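Local structure of uncharacterized protein (Bdellovibrio bacteriovorus, 3TM8) at residues Gly141-Phe146 / Leu195-Ala200; Ala227-His232 / Thr264-Leu269; Asn285-Leu290 / Gln319-Ile324. The protein is probably a cyclic-di-GMP phosphodiesterase of the HD-GYP class, a signalling hydrolase built around a two-iron centre. All coordinates share one frame; numbering follows the deposited sequence.

Contact 1: Gly141-Phe146 / Leu195-Ala200; sequences GKYVNF and LLTLGA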
loop_
_atom_site.group_PDB
_atom_site.type_symbol
_atom_site.label_atom_id
_atom_site.label_comp_id
_atom_site.label_asym_id
_atom_site.label_seq_id
_atom_site.Cartn_x
_atom_site.Cartn_y
_atom_site.Cartn_z
ATOM N N GLY A 141 -12.408 -3.038 3.331
ATOM C CA GLY A 141 -13.490 -2.618 4.203
ATOM C C GLY A 141 -13.109 -2.735 5.666
ATOM O O GLY A 141 -13.386 -1.847 6.468
ATOM N N LYS A 142 -12.461 -3.840 6.027
ATOM C CA LYS A 142 -12.009 -4.012 7.404
ATOM C C LYS A 142 -10.992 -2.937 7.768
ATOM O O LYS A 142 -10.963 -2.450 8.892
ATOM C CB LYS A 142 -11.410 -5.406 7.618
ATOM C CG LYS A 142 -12.422 -6.526 7.444
ATOM C CD LYS A 142 -11.760 -7.901 7.497
ATOM C CE LYS A 142 -11.064 -8.148 8.826
ATOM N NZ LYS A 142 -12.012 -8.360 9.954
ATOM N N TYR A 143 -10.159 -2.565 6.803
ATOM C CA TYR A 143 -9.148 -1.538 7.006
ATOM C C TYR A 143 -9.780 -0.167 7.248
ATOM O O TYR A 143 -9.383 0.556 8.168
ATOM C CB TYR A 143 -8.174 -1.499 5.822
ATOM C CG TYR A 143 -6.954 -0.665 6.106
ATOM C CD1 TYR A 143 -6.147 -0.932 7.208
ATOM C CD2 TYR A 143 -6.589 0.386 5.272
ATOM C CE1 TYR A 143 -5.038 -0.176 7.483
ATOM C CE2 TYR A 143 -5.469 1.150 5.543
ATOM C CZ TYR A 143 -4.700 0.862 6.650
ATOM O OH TYR A 143 -3.589 1.596 6.958
ATOM N N VAL A 144 -10.770 0.188 6.439
ATOM C CA VAL A 144 -11.494 1.439 6.678
ATOM C C VAL A 144 -12.007 1.455 8.120
ATOM O O VAL A 144 -11.854 2.447 8.843
ATOM C CB VAL A 144 -12.686 1.639 5.707
ATOM C CG1 VAL A 144 -13.547 2.841 6.135
ATOM C CG2 VAL A 144 -12.190 1.817 4.282
ATOM N N ASN A 145 -12.612 0.352 8.549
ATOM C CA ASN A 145 -13.152 0.300 9.898
ATOM C C ASN A 145 -12.076 0.431 10.966
ATOM O O ASN A 145 -12.284 1.095 11.979
ATOM C CB ASN A 145 -13.993 -0.955 10.114
ATOM C CG ASN A 145 -14.624 -0.983 11.483
ATOM O OD1 ASN A 145 -15.383 -0.082 11.837
ATOM N ND2 ASN A 145 -14.314 -2.011 12.263
ATOM N N PHE A 146 -10.927 -0.201 10.740
ATOM C CA PHE A 146 -9.812 -0.096 11.670
ATOM C C PHE A 146 -9.348 1.355 11.820
ATOM O O PHE A 146 -9.179 1.855 12.936
ATOM C CB PHE A 146 -8.667 -0.993 11.191
ATOM C CG PHE A 146 -7.375 -0.832 11.968
ATOM C CD1 PHE A 146 -7.287 -1.210 13.303
ATOM C CD2 PHE A 146 -6.238 -0.320 11.349
ATOM C CE1 PHE A 146 -6.095 -1.071 14.011
ATOM C CE2 PHE A 146 -5.047 -0.179 12.048
ATOM C CZ PHE A 146 -4.973 -0.559 13.382
ATOM N N LEU A 195 -14.234 1.149 -1.861
ATOM C CA LEU A 195 -13.678 1.129 -3.212
ATOM C C LEU A 195 -12.518 2.113 -3.383
ATOM O O LEU A 195 -11.567 1.823 -4.107
ATOM C CB LEU A 195 -14.768 1.375 -4.257
ATOM C CG LEU A 195 -15.824 0.263 -4.326
ATOM C CD1 LEU A 195 -16.847 0.565 -5.405
ATOM C CD2 LEU A 195 -15.166 -1.105 -4.553
ATOM N N LEU A 196 -12.592 3.253 -2.703
ATOM C CA LEU A 196 -11.499 4.217 -2.652
ATOM C C LEU A 196 -10.254 3.560 -2.067
ATOM O O LEU A 196 -9.152 3.688 -2.603
ATOM C CB LEU A 196 -11.909 5.424 -1.802
ATOM C CG LEU A 196 -10.811 6.414 -1.411
ATOM C CD1 LEU A 196 -10.259 7.119 -2.638
ATOM C CD2 LEU A 196 -11.325 7.420 -0.385
ATOM N N THR A 197 -10.445 2.853 -0.957
ATOM C CA THR A 197 -9.348 2.195 -0.265
ATOM C C THR A 197 -8.741 1.102 -1.142
ATOM O O THR A 197 -7.512 0.998 -1.285
ATOM C CB THR A 197 -9.833 1.619 1.074
ATOM O OG1 THR A 197 -10.314 2.699 1.884
ATOM C CG2 THR A 197 -8.712 0.886 1.806
ATOM N N LEU A 198 -9.604 0.288 -1.741
ATOM C CA LEU A 198 -9.146 -0.778 -2.625
ATOM C C LEU A 198 -8.383 -0.234 -3.837
ATOM O O LEU A 198 -7.309 -0.739 -4.197
ATOM C CB LEU A 198 -10.332 -1.635 -3.068
ATOM C CG LEU A 198 -10.035 -2.817 -3.983
ATOM C CD1 LEU A 198 -9.023 -3.777 -3.347
ATOM C CD2 LEU A 198 -11.343 -3.533 -4.336
ATOM N N GLY A 199 -8.942 0.788 -4.480
ATOM C CA GLY A 199 -8.283 1.398 -5.614
ATOM C C GLY A 199 -6.950 2.001 -5.227
ATOM O O GLY A 199 -5.948 1.829 -5.937
ATOM N N ALA A 200 -6.910 2.680 -4.082
ATOM C CA ALA A 200 -5.650 3.231 -3.592
ATOM C C ALA A 200 -4.618 2.132 -3.328
ATOM O O ALA A 200 -3.451 2.251 -3.675
ATOM C CB ALA A 200 -5.886 4.082 -2.353
#

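Contact 2: Ala227-His232 / Thr264-Leu269; sequences ALWKKH and TGPKGL. With FE (Fe (III) ion), chain E; PO4 (phosphate ion), chain C.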
loop_
_atom_site.group_PDB
_atom_site.type_symbol
_atom_site.label_atom_id
_atom_site.label_comp_id
_atom_site.label_asym_id
_atom_site.label_seq_id
_atom_site.Cartn_x
_atom_site.Cartn_y
_atom_site.Cartn_z
ATOM N N ALA A 227 9.539 8.681 -19.527
ATOM C CA ALA A 227 8.649 8.147 -20.545
ATOM C C ALA A 227 8.052 6.828 -20.067
ATOM O O ALA A 227 6.861 6.570 -20.247
ATOM C CB ALA A 227 9.396 7.960 -21.859
ATOM N N LEU A 228 8.883 5.990 -19.462
ATOM C CA LEU A 228 8.409 4.718 -18.930
ATOM C C LEU A 228 7.394 4.975 -17.816
ATOM O O LEU A 228 6.317 4.393 -17.798
ATOM C CB LEU A 228 9.584 3.884 -18.415
ATOM C CG LEU A 228 9.271 2.492 -17.867
ATOM C CD1 LEU A 228 8.506 1.654 -18.885
ATOM C CD2 LEU A 228 10.563 1.803 -17.453
ATOM N N TRP A 229 7.739 5.870 -16.898
ATOM C CA TRP A 229 6.839 6.226 -15.808
ATOM C C TRP A 229 5.453 6.670 -16.313
ATOM O O TRP A 229 4.424 6.247 -15.777
ATOM C CB TRP A 229 7.487 7.309 -14.932
ATOM C CG TRP A 229 6.658 7.686 -13.748
ATOM C CD1 TRP A 229 6.719 7.144 -12.491
ATOM C CD2 TRP A 229 5.634 8.683 -13.705
ATOM N NE1 TRP A 229 5.803 7.748 -11.673
ATOM C CE2 TRP A 229 5.115 8.692 -12.392
ATOM C CE3 TRP A 229 5.100 9.564 -14.651
ATOM C CZ2 TRP A 229 4.094 9.555 -12.001
ATOM C CZ3 TRP A 229 4.087 10.420 -14.262
ATOM C CH2 TRP A 229 3.592 10.408 -12.948
ATOM N N LYS A 230 5.415 7.491 -17.360
ATOM C CA LYS A 230 4.130 7.998 -17.839
ATOM C C LYS A 230 3.179 6.905 -18.326
ATOM O O LYS A 230 1.968 7.111 -18.365
ATOM C CB LYS A 230 4.321 9.055 -18.931
ATOM C CG LYS A 230 4.836 10.383 -18.399
ATOM C CD LYS A 230 5.023 11.401 -19.514
ATOM C CE LYS A 230 5.591 12.703 -18.973
ATOM N NZ LYS A 230 5.938 13.651 -20.065
ATOM N N LYS A 231 3.726 5.758 -18.715
ATOM C CA LYS A 231 2.901 4.655 -19.209
ATOM C C LYS A 231 2.140 3.886 -18.123
ATOM O O LYS A 231 1.169 3.186 -18.424
ATOM C CB LYS A 231 3.759 3.668 -20.003
ATOM C CG LYS A 231 4.402 4.262 -21.252
ATOM C CD LYS A 231 5.288 3.239 -21.955
ATOM C CE LYS A 231 5.672 3.679 -23.365
ATOM N NZ LYS A 231 6.460 4.944 -23.394
ATOM N N HIS A 232 2.574 3.981 -16.870
ATOM C CA HIS A 232 2.067 3.029 -15.871
ATOM C C HIS A 232 0.548 3.051 -15.587
ATOM O O HIS A 232 -0.056 1.989 -15.430
ATOM C CB HIS A 232 2.914 3.016 -14.582
ATOM C CG HIS A 232 2.578 4.096 -13.603
ATOM N ND1 HIS A 232 3.129 5.357 -13.673
ATOM C CD2 HIS A 232 1.797 4.087 -12.496
ATOM C CE1 HIS A 232 2.677 6.087 -12.667
ATOM N NE2 HIS A 232 1.861 5.343 -11.943
ATOM N N THR A 264 -2.586 18.038 -16.970
ATOM C CA THR A 264 -1.178 17.826 -17.312
ATOM C C THR A 264 -0.699 16.378 -17.128
ATOM O O THR A 264 0.453 16.061 -17.422
ATOM C CB THR A 264 -0.247 18.783 -16.530
ATOM O OG1 THR A 264 -0.311 18.491 -15.129
ATOM C CG2 THR A 264 -0.651 20.236 -16.764
ATOM N N GLY A 265 -1.581 15.503 -16.654
ATOM C CA GLY A 265 -1.219 14.111 -16.431
ATOM C C GLY A 265 -1.140 13.312 -17.718
ATOM O O GLY A 265 -1.451 13.825 -18.795
ATOM N N PRO A 266 -0.718 12.041 -17.618
ATOM C CA PRO A 266 -0.485 11.185 -18.790
ATOM C C PRO A 266 -1.687 11.045 -19.731
ATOM O O PRO A 266 -1.486 10.921 -20.943
ATOM C CB PRO A 266 -0.142 9.831 -18.164
ATOM C CG PRO A 266 0.444 10.174 -16.839
ATOM C CD PRO A 266 -0.323 11.374 -16.363
ATOM N N LYS A 267 -2.905 11.058 -19.193
ATOM C CA LYS A 267 -4.110 10.924 -20.019
ATOM C C LYS A 267 -4.699 12.273 -20.438
ATOM O O LYS A 267 -5.630 12.324 -21.241
ATOM C CB LYS A 267 -5.183 10.102 -19.295
ATOM C CG LYS A 267 -4.893 8.607 -19.189
ATOM C CD LYS A 267 -6.020 7.890 -18.449
ATOM C CE LYS A 267 -5.854 6.375 -18.481
ATOM N NZ LYS A 267 -6.155 5.796 -19.823
ATOM N N GLY A 268 -4.167 13.356 -19.882
ATOM C CA GLY A 268 -4.641 14.694 -20.196
ATOM C C GLY A 268 -6.031 15.019 -19.676
ATOM O O GLY A 268 -6.698 15.910 -20.196
ATOM N N LEU A 269 -6.475 14.310 -18.644
ATOM C CA LEU A 269 -7.811 14.531 -18.102
ATOM C C LEU A 269 -7.857 15.750 -17.186
ATOM O O LEU A 269 -6.904 16.029 -16.464
ATOM C CB LEU A 269 -8.296 13.294 -17.342
ATOM C CG LEU A 269 -8.381 11.987 -18.132
ATOM C CD1 LEU A 269 -9.020 10.914 -17.273
ATOM C CD2 LEU A 269 -9.162 12.164 -19.424
HETATM FE FE FE E . 1.319 5.995 -9.931
HETATM P P PO4 C . 4.012 7.063 -8.532
HETATM O O1 PO4 C . 5.503 7.145 -8.740
HETATM O O2 PO4 C . 3.653 6.664 -7.121
HETATM O O3 PO4 C . 3.368 8.459 -8.702
HETATM O O4 PO4 C . 3.393 6.177 -9.591
HETATM O O HOH W 1 0.943 6.656 -8.161
#

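Contact 3: Asn285-Leu290 / Gln319-Ile324; sequences NAMDRL and QHLNDI. With FE (Fe (III) ion), chain D; PO4 (phosphate ion), chain C.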
loop_
_atom_site.group_PDB
_atom_site.type_symbol
_atom_site.label_atom_id
_atom_site.label_comp_id
_atom_site.label_asym_id
_atom_site.label_seq_id
_atom_site.Cartn_x
_atom_site.Cartn_y
_atom_site.Cartn_z
ATOM N N ASN A 285 -1.590 10.325 -3.369
ATOM C CA ASN A 285 -0.400 9.777 -3.981
ATOM C C ASN A 285 0.696 10.812 -4.149
ATOM O O ASN A 285 1.861 10.532 -3.882
ATOM C CB ASN A 285 -0.713 9.192 -5.343
ATOM C CG ASN A 285 0.506 8.653 -5.992
ATOM O OD1 ASN A 285 1.041 7.651 -5.536
ATOM N ND2 ASN A 285 0.999 9.330 -7.022
ATOM N N ALA A 286 0.333 12.001 -4.622
ATOM C CA ALA A 286 1.331 13.019 -4.899
ATOM C C ALA A 286 2.093 13.338 -3.620
ATOM O O ALA A 286 3.309 13.548 -3.641
ATOM C CB ALA A 286 0.671 14.263 -5.466
ATOM N N MET A 287 1.377 13.366 -2.498
ATOM C CA MET A 287 2.016 13.615 -1.211
ATOM C C MET A 287 2.979 12.482 -0.811
ATOM O O MET A 287 4.111 12.750 -0.420
ATOM C CB MET A 287 0.975 13.926 -0.125
ATOM C CG MET A 287 0.232 15.249 -0.368
ATOM S SD MET A 287 1.198 16.742 -0.037
ATOM C CE MET A 287 0.993 16.855 1.739
ATOM N N ASP A 288 2.558 11.222 -0.922
ATOM C CA ASP A 288 3.466 10.143 -0.541
ATOM C C ASP A 288 4.623 9.997 -1.516
ATOM O O ASP A 288 5.718 9.610 -1.108
ATOM C CB ASP A 288 2.779 8.791 -0.353
ATOM C CG ASP A 288 3.706 7.772 0.296
ATOM O OD1 ASP A 288 4.312 8.116 1.329
ATOM O OD2 ASP A 288 3.858 6.646 -0.225
ATOM N N ARG A 289 4.409 10.291 -2.798
ATOM C CA ARG A 289 5.544 10.254 -3.720
ATOM C C ARG A 289 6.616 11.230 -3.237
ATOM O O ARG A 289 7.791 10.883 -3.189
ATOM C CB ARG A 289 5.166 10.524 -5.179
ATOM C CG ARG A 289 6.322 11.112 -6.001
ATOM C CD ARG A 289 6.183 10.875 -7.499
ATOM N NE ARG A 289 6.618 9.537 -7.882
ATOM C CZ ARG A 289 7.888 9.148 -7.981
ATOM N NH1 ARG A 289 8.876 9.999 -7.723
ATOM N NH2 ARG A 289 8.165 7.897 -8.327
ATOM N N LEU A 290 6.217 12.444 -2.871
ATOM C CA LEU A 290 7.193 13.420 -2.395
ATOM C C LEU A 290 7.922 12.905 -1.165
ATOM O O LEU A 290 9.148 12.970 -1.080
ATOM C CB LEU A 290 6.544 14.777 -2.083
ATOM C CG LEU A 290 6.032 15.539 -3.304
ATOM C CD1 LEU A 290 5.515 16.919 -2.891
ATOM C CD2 LEU A 290 7.114 15.662 -4.370
ATOM N N GLN A 319 -4.327 20.913 1.653
ATOM C CA GLN A 319 -4.452 21.417 3.017
ATOM C C GLN A 319 -4.877 20.318 3.994
ATOM O O GLN A 319 -4.305 20.183 5.076
ATOM C CB GLN A 319 -5.443 22.582 3.067
ATOM C CG GLN A 319 -4.990 23.782 2.244
ATOM C CD GLN A 319 -5.972 24.939 2.257
ATOM O OE1 GLN A 319 -5.562 26.093 2.222
ATOM N NE2 GLN A 319 -7.270 24.638 2.280
ATOM N N HIS A 320 -5.879 19.531 3.616
ATOM C CA HIS A 320 -6.318 18.437 4.479
ATOM C C HIS A 320 -5.182 17.430 4.696
ATOM O O HIS A 320 -4.981 16.953 5.813
ATOM C CB HIS A 320 -7.542 17.722 3.898
ATOM C CG HIS A 320 -8.838 18.451 4.091
ATOM N ND1 HIS A 320 -9.168 19.110 5.258
ATOM C CD2 HIS A 320 -9.904 18.589 3.270
ATOM C CE1 HIS A 320 -10.377 19.631 5.141
ATOM N NE2 HIS A 320 -10.846 19.327 3.945
ATOM N N LEU A 321 -4.461 17.085 3.629
ATOM C CA LEU A 321 -3.368 16.119 3.726
ATOM C C LEU A 321 -2.255 16.654 4.608
ATOM O O LEU A 321 -1.678 15.918 5.413
ATOM C CB LEU A 321 -2.852 15.732 2.338
ATOM C CG LEU A 321 -3.806 14.797 1.585
ATOM C CD1 LEU A 321 -3.561 14.805 0.078
ATOM C CD2 LEU A 321 -3.749 13.370 2.146
ATOM N N ASN A 322 -1.952 17.938 4.468
ATOM C CA ASN A 322 -0.991 18.567 5.363
ATOM C C ASN A 322 -1.419 18.404 6.822
ATOM O O ASN A 322 -0.613 18.009 7.672
ATOM C CB ASN A 322 -0.792 20.036 5.000
ATOM C CG ASN A 322 0.231 20.717 5.878
ATOM O OD1 ASN A 322 1.405 20.347 5.878
ATOM N ND2 ASN A 322 -0.202 21.734 6.617
ATOM N N ASP A 323 -2.696 18.659 7.100
ATOM C CA ASP A 323 -3.230 18.512 8.455
ATOM C C ASP A 323 -3.166 17.061 8.942
ATOM O O ASP A 323 -2.809 16.798 10.089
ATOM C CB ASP A 323 -4.671 19.026 8.546
ATOM C CG ASP A 323 -4.771 20.529 8.394
ATOM O OD1 ASP A 323 -3.732 21.216 8.493
ATOM O OD2 ASP A 323 -5.902 21.023 8.195
ATOM N N ILE A 324 -3.517 16.126 8.070
ATOM C CA ILE A 324 -3.438 14.705 8.407
ATOM C C ILE A 324 -2.014 14.296 8.795
ATOM O O ILE A 324 -1.818 13.577 9.773
ATOM C CB ILE A 324 -3.959 13.833 7.249
ATOM C CG1 ILE A 324 -5.469 14.031 7.087
ATOM C CG2 ILE A 324 -3.626 12.359 7.476
ATOM C CD1 ILE A 324 -6.001 13.610 5.743
HETATM FE FE FE D . 1.818 5.937 -6.546
HETATM P P PO4 C . 4.012 7.063 -8.532
HETATM O O1 PO4 C . 5.503 7.145 -8.740
HETATM O O2 PO4 C . 3.653 6.664 -7.121
HETATM O O3 PO4 C . 3.368 8.459 -8.702
HETATM O O4 PO4 C . 3.393 6.177 -9.591
HETATM O O HOH W 1 0.943 6.656 -8.161
#

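Contact 1: Gly141-Phe146 / Leu195-Ala200
Thr197 sets its two branches against two different side chains of helix 130-149: the hydroxyl side against Val144, the methyl against Tyr143. The closest touch is Val144 CG2 to Thr197 OG1, 3.2 Å, a methyl lying on the oxygen, while Thr197 CG2 comes to the edge of the tyrosine ring, near its plane, 4.1 Å from Tyr143 CD2. The hydroxyl can sit against a methyl because its polar need is met at home: with OG1 beside the backbone N (chi1 -61°), it hydrogen-bonds to Thr193 O, one turn back in helix 190-202. Threonine and valine, short and beta-branched, suit a place where the backbones come close, with Val144 CA and Thr197 CA 7.3 Å apart. This is buried helix-to-helix packing, joining helix 130-149 to a helix of the all-helical HD domain that runs on to the iron ligands His203 and Asp204. Around this first shell, helix 167-185 packs on Tyr143 and Thr197, with Ile179 touching both. Tyr143 turns CG anti to the backbone N (chi1 -168°), which sets the ring edge beside the threonine methyl; its OH hydrogen-bonds to Thr176. Ile112 and Gln116 of helix 105-125 also pack on this ring.

Contact 2: Ala227-His232 / Thr264-Leu269
Pro266, second residue of the type I turn from Gly265 to Gly268, comes up to helix 223-240, its CA 5.7 Å from Lys230 CA. The turn is closed by Gly268 N on Gly265 O; proline's fixed phi fits the second position, and Gly268 takes the positive phi at the fourth. Across the gap the proline ring rests on the helix backbone, with Pro266 CB 3.4 Å from Lys230 O, and its CG approaches Trp229 CZ3 more loosely, at an oblique angle to the indole. Lys230 meets the proline through its carbonyl oxygen, and its extended side chain leads away, as suits an exposed lysine. Trp229, by contrast, is buried and turned to the metal site. Its NE1 gives an almost straight hydrogen bond (176°) to phosphate O1, which lies in the indole plane, 3.0 Å away. One indole face carries His232 CE1, set off toward the rim. That histidine is held at both nitrogens: ND1 donates to Trp229 O at 2.6 Å, near the ring plane and in the carbonyl plane, and NE2 binds an iron at 2.2 Å. The unusual chi1 of 83°, with CG between the backbone N and the carbonyl carbon, folds the ring back over its own helix so that both grips are possible. Trp229 O thus fixes the ring's rotation, and may make NE2 a stronger donor to the metal. His257 and Glu258 also bind this iron; Asp204, which reaches both irons, and the shared phosphate and water link the two metals of this HD-GYP protein's binuclear site.

Contact 3: Asn285-Leu290 / Gln319-Ile324
Met287 reaches from helix 276-293 to Leu321 on helix 315-325, in a helix-helix contact at the C-terminal end of an HD-GYP fold. The tight part is small and apolar: Met287 CG lies 3.8 Å from Leu321 CD1, and the methionine and leucine chains lie side by side, pointing opposite ways. Bends at chi2 and chi3 (-74° and -82°) curl the methionine so that its CE also reaches Leu321 CB, at 4.1 Å. A flexible, unbranched chain suits this span, since the CA atoms stand 7.7 Å apart; Leu305 of helix 301-308 packs on Met287 as well. Looser is the border at Asn322, partly exposed, where CE merely comes near the backbone N and the amide side chain stands off. Other residues of segment 285-290 serve the metal site. Asn285 splits its amide between two tasks: OD1 binds an iron at 2.1 Å beside His170, His203 and Asp204, and ND2 donates to phosphate O3, almost straight at 169°. Asp288 OD2 holds His170 ND1, positioning that ligand from the second shell. Arg289, bent at chi3, presents its guanidinium edge to the anion: NE and NH2 both donate to phosphate O1, each at 2.8 Å.

From the N terminus, after the small strands and first helices, contact 1 is the earliest to close: helix 130-149 meets helix 190-202, spanning a mostly helical excursion that includes helix 167-185. The next helix, 223-240, opens contact 2, which ends in the loop before helix 276-293; contact 3 then joins that helix to helix 315-325. The three follow in series, none nesting or crossing. Contact 1 lies about 18 Å from contact 3 and about 26 Å from contact 2, centre to centre. Contacts 2 and 3 meet at the iron centre, where they share the phosphate and a water, and Trp229 NE1 packs 4.1 Å from Arg289 NH2.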